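Local coordinates for protein xylan esterase 1 (PDB 3FCY) that probably hydrolyses acetyl esters of xylan and related sugars, as a carbohydrate esterase of family CE7 with the alpha/beta-hydrolase fold, at residues Pro207-Gly210 against Gly211-Leu215; Phe181-Thr184 against Ala185-Ala188. All blocks are in the same frame, centred on the assembly; numbering follows the deposited sequence.

Interaction 1 of 2, residues Pro207-Gly210 against Gly211-Leu215; sequences PSQG and GGLSL
Gly-210 O takes two hydrogen bonds from Ser-214, one from the backbone N at 3.0 Å and one from the hydroxyl OG at 2.8 Å. The two donors come from opposite faces of the carbonyl plane: the N lies 40° out of it and is not on a lone pair, whereas OG is tilted by only 22°. Ser-214 OG can bend back because it stands anti to its own carbonyl carbon (chi1 -74°), beside the backbone N. With an alanine here the hydroxyl's bond would be lost, and Gly-210 O would probably be left with the off-plane amide as its one donor from this turn. One residue pair earlier, Leu-213 N reaches Gln-209 O at 2.8 Å, and Leu-213 CG presses on that same oxygen at 3.2 Å; the two side chains run side by side, CG of Gln-209 lying 4.1 Å from CD1 of Leu-213. Ser-208 O receives Gly-212 N at 2.9 Å and a weak bond from Gly-211 N. Ser-208 itself has a backbone with positive phi, the strain expected of a nucleophile elbow, and its sequence setting fits GxSxG. Its OG, predicted to be the nucleophile, is hydrogen-bonded to His-327 NE2. The elbow joins strand 202-207 to helix 209-220 in a beta-alpha-beta unit completed by strand 226-230, while Leu-213 packs on Ile-180 and Phe-181 of helix 176-192 and on Phe-114 of strand 108-114.

Interaction 2 of 2, residues Phe181-Thr184 against Ala185-Ala188; sequences FLDT and AQLA
Phe-181 O is gripped by two donors, the Ala-185 N at 3.2 Å and the Thr-184 hydroxyl OG1 at 2.7 Å. Both lie in the carbonyl plane, and OG1 sits on a lone pair, with a C=O...donor angle of 139°. The hydroxyl reaches back one turn because chi1 of 73° tucks OG1 between the backbone N and the carbonyl carbon, which leaves CG2 beside the backbone N. The next three amides continue the pattern: Gln-186 N to Leu-182 O and Leu-187 N to Asp-183 O, both at 2.8 Å, then Ala-188 N to Thr-184 O at 2.9 Å. This is regular alpha-helical i to i+4 bonding inside helix 176-192, which in this alpha/beta-hydrolase fold packs on strand 136-140 of the central sheet and touches helices 50-62 and 209-220. Further out, a water donates to Asp-183 OD1 and to Gln-186 OE1, each 2.9 Å away, and so bridges two acceptors whose own separation is 4.4 Å. Outside partners fix both ends of that bridge: Asp-183 OD2 forms a salt bridge with Arg-143, and Gln-186 NE2 donates to Thr-88 O. Around this core, Leu-187 meets Val-138 and Met-140 of strand 136-140, Leu-182 lies against Ala-57, Leu-58 and Met-61 of helix 50-62, and Ala-185 touches Leu-220 of helix 209-220.

Overall arrangement
Both contacts are buried and local, interaction 2 within a helix, interaction 1 at the start of one. Their centres are about 13 Å apart, and helices 176-192 and 209-220 pack together where Leu-213 CD2 lies 3.7 Å from Phe-181 CE1. Interaction 1 lies nearer the centre of the chain, about 3 Å from it against 9 Å, and opens on a strained strand-to-helix turn holding the predicted nucleophile; the side chain of Phe-181 lies about 12 Å from that of Ser-208. Each uses a hydroxyl to double the bonding of a carbonyl, but the outside polar partners differ: the Ser-208 hydroxyl pairs with His-327, whereas Asp-183 pairs with Arg-143 and shares a water with Gln-186.

Interaction 1 of 2, residues Pro207-Gly210 against Gly211-Leu215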
ATOM      1  N   PRO A 207      21.637  -3.578  17.542  1.00 21.52           N
ATOM      2  CA  PRO A 207      20.259  -3.106  17.367  1.00 22.56           C
ATOM      3  C   PRO A 207      19.315  -4.268  17.035  1.00 22.11           C
ATOM      4  O   PRO A 207      19.715  -5.232  16.386  1.00 21.93           O
ATOM      5  CB  PRO A 207      20.394  -2.129  16.208  1.00 22.01           C
ATOM      6  CG  PRO A 207      21.359  -2.880  15.300  1.00 21.38           C
ATOM      7  CD  PRO A 207      22.393  -3.463  16.277  1.00 22.12           C
ATOM      8  N   SER A 208      18.063  -4.169  17.477  1.00 23.95           N
ATOM      9  CA  SER A 208      17.061  -5.202  17.213  1.00 22.40           C
ATOM     10  C   SER A 208      17.553  -6.581  17.660  1.00 20.71           C
ATOM     11  O   SER A 208      17.798  -6.785  18.849  1.00 20.20           O
ATOM     12  CB  SER A 208      16.712  -5.214  15.719  1.00 23.40           C
ATOM     13  OG  SER A 208      15.480  -5.882  15.500  1.00 26.78           O
ATOM     14  N   GLN A 209      17.688  -7.530  16.728  1.00 20.30           N
ATOM     15  CA  GLN A 209      18.178  -8.864  17.102  1.00 20.25           C
ATOM     16  C   GLN A 209      19.510  -8.715  17.834  1.00 20.25           C
ATOM     17  O   GLN A 209      19.765  -9.401  18.822  1.00 20.36           O
ATOM     18  CB  GLN A 209      18.394  -9.763  15.877  1.00 20.53           C
ATOM     19  CG  GLN A 209      18.971 -11.145  16.245  1.00 20.96           C
ATOM     20  CD  GLN A 209      19.351 -11.995  15.038  1.00 22.52           C
ATOM     21  OE1 GLN A 209      20.252 -11.647  14.272  1.00 22.35           O
ATOM     22  NE2 GLN A 209      18.661 -13.114  14.867  1.00 21.66           N
ATOM     23  N   GLY A 210      20.353  -7.812  17.336  1.00 20.49           N
ATOM     24  CA  GLY A 210      21.649  -7.572  17.946  1.00 21.24           C
ATOM     25  C   GLY A 210      21.510  -7.018  19.352  1.00 22.25           C
ATOM     26  O   GLY A 210      22.386  -7.214  20.200  1.00 20.91           O
ATOM     27  N   GLY A 211      20.410  -6.313  19.595  1.00 23.75           N
ATOM     28  CA  GLY A 211      20.162  -5.757  20.913  1.00 22.74           C
ATOM     29  C   GLY A 211      19.704  -6.861  21.847  1.00 23.48           C
ATOM     30  O   GLY A 211      19.986  -6.833  23.047  1.00 22.56           O
ATOM     31  N   GLY A 212      18.989  -7.836  21.291  1.00 20.30           N
ATOM     32  CA  GLY A 212      18.517  -8.951  22.088  1.00 21.14           C
ATOM     33  C   GLY A 212      19.690  -9.851  22.431  1.00 21.45           C
ATOM     34  O   GLY A 212      19.794 -10.365  23.545  1.00 21.61           O
ATOM     35  N   LEU A 213      20.576 -10.036  21.458  1.00 20.67           N
ATOM     36  CA  LEU A 213      21.765 -10.853  21.635  1.00 21.24           C
ATOM     37  C   LEU A 213      22.735 -10.201  22.618  1.00 22.70           C
ATOM     38  O   LEU A 213      23.475 -10.895  23.317  1.00 23.24           O
ATOM     39  CB  LEU A 213      22.468 -11.070  20.291  1.00 20.94           C
ATOM     40  CG  LEU A 213      21.720 -11.944  19.280  1.00 22.79           C
ATOM     41  CD1 LEU A 213      22.527 -12.044  17.991  1.00 23.89           C
ATOM     42  CD2 LEU A 213      21.485 -13.329  19.874  1.00 22.71           C
ATOM     43  N   SER A 214      22.752  -8.869  22.651  1.00 21.98           N
ATOM     44  CA  SER A 214      23.631  -8.147  23.575  1.00 22.87           C
ATOM     45  C   SER A 214      23.200  -8.440  25.007  1.00 21.99           C
ATOM     46  O   SER A 214      24.036  -8.663  25.883  1.00 23.21           O
ATOM     47  CB  SER A 214      23.565  -6.635  23.323  1.00 21.15           C
ATOM     48  OG  SER A 214      24.250  -6.294  22.135  1.00 22.59           O
ATOM     49  N   LEU A 215      21.892  -8.439  25.238  1.00 22.34           N
ATOM     50  CA  LEU A 215      21.351  -8.720  26.563  1.00 23.54           C
ATOM     51  C   LEU A 215      21.645 -10.171  26.937  1.00 23.98           C
ATOM     52  O   LEU A 215      22.087 -10.455  28.052  1.00 24.23           O
ATOM     53  CB  LEU A 215      19.840  -8.474  26.587  1.00 22.91           C
ATOM     54  CG  LEU A 215      19.360  -7.039  26.343  1.00 26.33           C
ATOM     55  CD1 LEU A 215      17.850  -7.031  26.175  1.00 23.37           C
ATOM     56  CD2 LEU A 215      19.780  -6.139  27.503  1.00 25.13           C
TER

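Interaction 2 of 2, residues Phe181-Thr184 against Ala185-Ala188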
ATOM      1  N   PHE A 181      22.620 -17.948  21.390  1.00 21.75           N
ATOM      2  CA  PHE A 181      22.890 -17.224  22.628  1.00 21.31           C
ATOM      3  C   PHE A 181      24.207 -17.747  23.200  1.00 23.92           C
ATOM      4  O   PHE A 181      25.066 -16.966  23.619  1.00 24.20           O
ATOM      5  CB  PHE A 181      21.767 -17.442  23.649  1.00 19.89           C
ATOM      6  CG  PHE A 181      20.505 -16.656  23.370  1.00 19.95           C
ATOM      7  CD1 PHE A 181      20.328 -15.968  22.172  1.00 20.61           C
ATOM      8  CD2 PHE A 181      19.473 -16.636  24.308  1.00 18.06           C
ATOM      9  CE1 PHE A 181      19.143 -15.274  21.912  1.00 20.13           C
ATOM     10  CE2 PHE A 181      18.285 -15.948  24.058  1.00 19.24           C
ATOM     11  CZ  PHE A 181      18.119 -15.266  22.857  1.00 21.82           C
ATOM     12  N   LEU A 182      24.370 -19.070  23.211  1.00 23.19           N
ATOM     13  CA  LEU A 182      25.599 -19.671  23.721  1.00 24.53           C
ATOM     14  C   LEU A 182      26.812 -19.199  22.925  1.00 24.99           C
ATOM     15  O   LEU A 182      27.888 -19.001  23.494  1.00 25.82           O
ATOM     16  CB  LEU A 182      25.512 -21.203  23.693  1.00 22.91           C
ATOM     17  CG  LEU A 182      24.576 -21.827  24.735  1.00 25.31           C
ATOM     18  CD1 LEU A 182      24.542 -23.351  24.560  1.00 23.91           C
ATOM     19  CD2 LEU A 182      25.049 -21.450  26.140  1.00 23.08           C
ATOM     20  N   ASP A 183      26.646 -19.016  21.615  1.00 23.07           N
ATOM     21  CA  ASP A 183      27.759 -18.542  20.793  1.00 23.64           C
ATOM     22  C   ASP A 183      28.220 -17.169  21.293  1.00 22.63           C
ATOM     23  O   ASP A 183      29.418 -16.906  21.370  1.00 21.52           O
ATOM     24  CB  ASP A 183      27.368 -18.404  19.313  1.00 23.22           C
ATOM     25  CG  ASP A 183      27.076 -19.738  18.638  1.00 27.68           C
ATOM     26  OD1 ASP A 183      27.636 -20.777  19.054  1.00 27.77           O
ATOM     27  OD2 ASP A 183      26.296 -19.734  17.662  1.00 25.57           O
ATOM     28  N   THR A 184      27.275 -16.291  21.626  1.00 22.93           N
ATOM     29  CA  THR A 184      27.657 -14.958  22.095  1.00 23.57           C
ATOM     30  C   THR A 184      28.433 -15.054  23.410  1.00 23.50           C
ATOM     31  O   THR A 184      29.432 -14.365  23.593  1.00 22.89           O
ATOM     32  CB  THR A 184      26.427 -14.007  22.296  1.00 21.68           C
ATOM     33  OG1 THR A 184      25.691 -14.388  23.464  1.00 22.14           O
ATOM     34  CG2 THR A 184      25.508 -14.052  21.082  1.00 19.00           C
ATOM     35  N   ALA A 185      27.980 -15.921  24.309  1.00 25.14           N
ATOM     36  CA  ALA A 185      28.636 -16.103  25.604  1.00 28.03           C
ATOM     37  C   ALA A 185      30.040 -16.664  25.415  1.00 28.17           C
ATOM     38  O   ALA A 185      30.994 -16.210  26.046  1.00 28.93           O
ATOM     39  CB  ALA A 185      27.813 -17.042  26.484  1.00 27.81           C
ATOM     40  N   GLN A 186      30.152 -17.655  24.537  1.00 27.69           N
ATOM     41  CA  GLN A 186      31.428 -18.288  24.249  1.00 26.51           C
ATOM     42  C   GLN A 186      32.379 -17.281  23.622  1.00 25.41           C
ATOM     43  O   GLN A 186      33.557 -17.229  23.971  1.00 24.57           O
ATOM     44  CB  GLN A 186      31.225 -19.478  23.304  1.00 27.19           C
ATOM     45  CG  GLN A 186      32.507 -20.219  22.926  1.00 27.66           C
ATOM     46  CD  GLN A 186      32.236 -21.472  22.103  1.00 29.86           C
ATOM     47  OE1 GLN A 186      31.134 -21.664  21.584  1.00 27.24           O
ATOM     48  NE2 GLN A 186      33.247 -22.324  21.972  1.00 29.46           N
ATOM     49  N   LEU A 187      31.862 -16.477  22.698  1.00 24.33           N
ATOM     50  CA  LEU A 187      32.681 -15.473  22.034  1.00 23.65           C
ATOM     51  C   LEU A 187      33.170 -14.426  23.031  1.00 22.56           C
ATOM     52  O   LEU A 187      34.295 -13.945  22.923  1.00 23.84           O
ATOM     53  CB  LEU A 187      31.893 -14.793  20.905  1.00 23.10           C
ATOM     54  CG  LEU A 187      32.638 -13.685  20.146  1.00 25.05           C
ATOM     55  CD1 LEU A 187      33.919 -14.243  19.541  1.00 26.35           C
ATOM     56  CD2 LEU A 187      31.744 -13.111  19.052  1.00 23.84           C
ATOM     57  N   ALA A 188      32.327 -14.071  23.996  1.00 21.51           N
ATOM     58  CA  ALA A 188      32.710 -13.081  24.999  1.00 23.47           C
ATOM     59  C   ALA A 188      33.904 -13.601  25.810  1.00 24.14           C
ATOM     60  O   ALA A 188      34.819 -12.844  26.141  1.00 24.88           O
ATOM     61  CB  ALA A 188      31.531 -12.778  25.930  1.00 21.31           C
TER
HETATM   62  O   HOH W   1      28.287 -22.028  21.536  1.00 25.90           O